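Local coordinates for protein 6-carboxyhexanoate--CoA ligase (Aquifex aeolicus, PDB 5TV6) that is a ligase of the 6-carboxyhexanoate--CoA ligase (BioW) family, modelled here with pimelic acid bound beside a beta hairpin, at residues D186-Y191 / R201-K206. Residues are numbered along the deposited sequence; the frame is centred on the assembly and turned at random.
Sequences DYVTGY and RITPLK. With PML (pimelic acid), chain C.
Gly190 and Ile202 face each other as an antiparallel hydrogen-bonded pair: Gly190 N gives a nearly straight bond to Ile202 O (2.8 Å), and Ile202 N returns one to Gly190 O (3.0 Å), approaching from above the carbonyl plane. Past the end of the ladder, Leu205 N still reaches Val188 O at 3.0 Å, so the backbones stay tied where the strands give way to loop. Between these bonds the hydroxyls of Thr189 and Thr203 join, OG1 to OG1 (2.9 Å), each turned beside its own backbone N.

From Tyr187 and Arg201, polar groups converge on one carboxylate of the pimelic acid. The Arg201 chain bends at the CG-CD bond (chi3 61°), and its guanidinium meets the carboxylate through two N-H groups, NE to O71 and NH2 to O72, both at 3.1 Å. Tyr187 OH also donates to O72, at a very short distance, with that oxygen in the plane of the ring. Thr67 holds Arg201 NH1 and Thr157 bonds to Tyr187 OH, steadying both groups, while Thr189 CG2 lies over one guanidinium face.

Farther out, Leu205 CD1 packs on Gly190 CA (3.6 Å), and the Val188 and Thr203 side chains cross at about a right angle, their CG2 methyls touching. Lys206 runs extended past Val188 CG1 and brings CE to 3.7 Å from Tyr187 O, its NZ being held by Ser182 O and Asp184 O. Ile202 turns to helix 73-85, whereas Tyr191 sets its ring edge against C4 of the ligand. This is the open end of the 190-194/198-203 beta hairpin, within a mixed sheet, forming one wall of the pimelic acid pocket.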
# COMPACT_ATOMS: atom_id res chain seq x y z
N ASP A 186 -2.74 -6.69 15.40
CA ASP A 186 -4.14 -6.52 15.78
C ASP A 186 -5.06 -6.24 14.60
O ASP A 186 -6.26 -6.03 14.81
CB ASP A 186 -4.26 -5.36 16.79
CG ASP A 186 -4.06 -5.81 18.22
OD1 ASP A 186 -3.51 -6.91 18.42
OD2 ASP A 186 -4.43 -5.03 19.13
N TYR A 187 -4.55 -6.21 13.37
CA TYR A 187 -5.35 -5.82 12.21
C TYR A 187 -5.16 -6.89 11.14
O TYR A 187 -4.13 -6.94 10.46
CB TYR A 187 -4.94 -4.44 11.70
CG TYR A 187 -5.91 -3.82 10.72
CD1 TYR A 187 -5.86 -4.15 9.37
CD2 TYR A 187 -6.86 -2.90 11.14
CE1 TYR A 187 -6.73 -3.58 8.47
CE2 TYR A 187 -7.73 -2.32 10.25
CZ TYR A 187 -7.67 -2.67 8.92
OH TYR A 187 -8.55 -2.10 8.02
N VAL A 188 -6.18 -7.73 10.96
CA VAL A 188 -6.05 -8.94 10.15
C VAL A 188 -6.78 -8.83 8.82
O VAL A 188 -6.89 -9.83 8.10
CB VAL A 188 -6.52 -10.17 10.95
CG1 VAL A 188 -5.69 -10.30 12.20
CG2 VAL A 188 -7.96 -10.01 11.32
N THR A 189 -7.28 -7.65 8.46
CA THR A 189 -7.91 -7.46 7.16
C THR A 189 -6.85 -7.01 6.17
O THR A 189 -6.04 -6.13 6.46
CB THR A 189 -9.05 -6.41 7.22
OG1 THR A 189 -10.08 -6.83 8.12
CG2 THR A 189 -9.68 -6.23 5.86
N GLY A 190 -6.85 -7.62 5.00
CA GLY A 190 -5.92 -7.22 3.97
C GLY A 190 -6.64 -7.11 2.67
O GLY A 190 -7.86 -6.89 2.66
N TYR A 191 -5.95 -7.26 1.55
CA TYR A 191 -6.68 -7.15 0.30
C TYR A 191 -5.88 -7.73 -0.85
O TYR A 191 -4.67 -7.96 -0.76
CB TYR A 191 -7.07 -5.71 -0.01
CG TYR A 191 -5.91 -4.75 -0.17
CD1 TYR A 191 -5.30 -4.59 -1.39
CD2 TYR A 191 -5.46 -3.98 0.90
CE1 TYR A 191 -4.26 -3.71 -1.55
CE2 TYR A 191 -4.42 -3.08 0.75
CZ TYR A 191 -3.83 -2.96 -0.49
OH TYR A 191 -2.79 -2.08 -0.69
N ARG A 201 -11.30 -6.53 -0.34
CA ARG A 201 -10.89 -6.66 1.05
C ARG A 201 -11.22 -8.07 1.54
O ARG A 201 -12.30 -8.59 1.27
CB ARG A 201 -11.58 -5.61 1.93
CG ARG A 201 -11.52 -4.20 1.36
CD ARG A 201 -12.39 -3.16 2.12
NE ARG A 201 -11.99 -2.99 3.52
CZ ARG A 201 -12.73 -3.36 4.57
NH1 ARG A 201 -13.94 -3.91 4.41
NH2 ARG A 201 -12.26 -3.17 5.80
N ILE A 202 -10.26 -8.69 2.23
CA ILE A 202 -10.35 -10.07 2.71
C ILE A 202 -9.97 -10.08 4.18
O ILE A 202 -8.95 -9.49 4.55
CB ILE A 202 -9.43 -11.00 1.91
CG1 ILE A 202 -9.71 -10.87 0.42
CG2 ILE A 202 -9.52 -12.44 2.42
CD1 ILE A 202 -8.71 -11.58 -0.42
N THR A 203 -10.79 -10.73 5.02
CA THR A 203 -10.47 -10.80 6.45
C THR A 203 -10.34 -12.26 6.80
O THR A 203 -10.95 -13.10 6.13
CB THR A 203 -11.51 -10.08 7.33
OG1 THR A 203 -11.71 -8.76 6.80
CG2 THR A 203 -11.00 -9.92 8.76
N PRO A 204 -9.71 -12.52 7.97
CA PRO A 204 -8.44 -13.08 8.47
C PRO A 204 -7.45 -13.49 7.39
O PRO A 204 -7.45 -14.64 7.00
CB PRO A 204 -8.89 -14.29 9.29
CG PRO A 204 -10.16 -14.67 8.67
CD PRO A 204 -10.81 -13.32 8.54
N LEU A 205 -6.63 -12.56 6.90
CA LEU A 205 -5.51 -12.95 6.06
C LEU A 205 -4.30 -13.42 6.88
O LEU A 205 -3.29 -13.82 6.29
CB LEU A 205 -5.11 -11.81 5.14
CG LEU A 205 -5.89 -11.81 3.83
CD1 LEU A 205 -5.56 -10.61 2.97
CD2 LEU A 205 -5.62 -13.11 3.09
N LYS A 206 -4.40 -13.38 8.20
CA LYS A 206 -3.34 -13.80 9.10
C LYS A 206 -3.95 -13.89 10.48
O LYS A 206 -4.94 -13.22 10.78
CB LYS A 206 -2.16 -12.82 9.10
CG LYS A 206 -2.40 -11.61 10.00
CD LYS A 206 -1.35 -10.52 9.82
CE LYS A 206 -1.43 -9.48 10.92
NZ LYS A 206 -0.45 -8.38 10.71
C1 PML C . -1.71 -1.87 6.05
O11 PML C . -0.55 -2.17 5.64
O12 PML C . -1.89 -1.47 7.24
C2 PML C . -2.89 -2.02 5.10
C3 PML C . -4.00 -2.82 5.78
C4 PML C . -4.99 -3.40 4.79
C5 PML C . -6.14 -2.44 4.55
C6 PML C . -7.41 -3.26 4.40
C7 PML C . -8.67 -2.40 4.54
O71 PML C . -9.10 -1.81 3.53
O72 PML C . -9.26 -2.30 5.65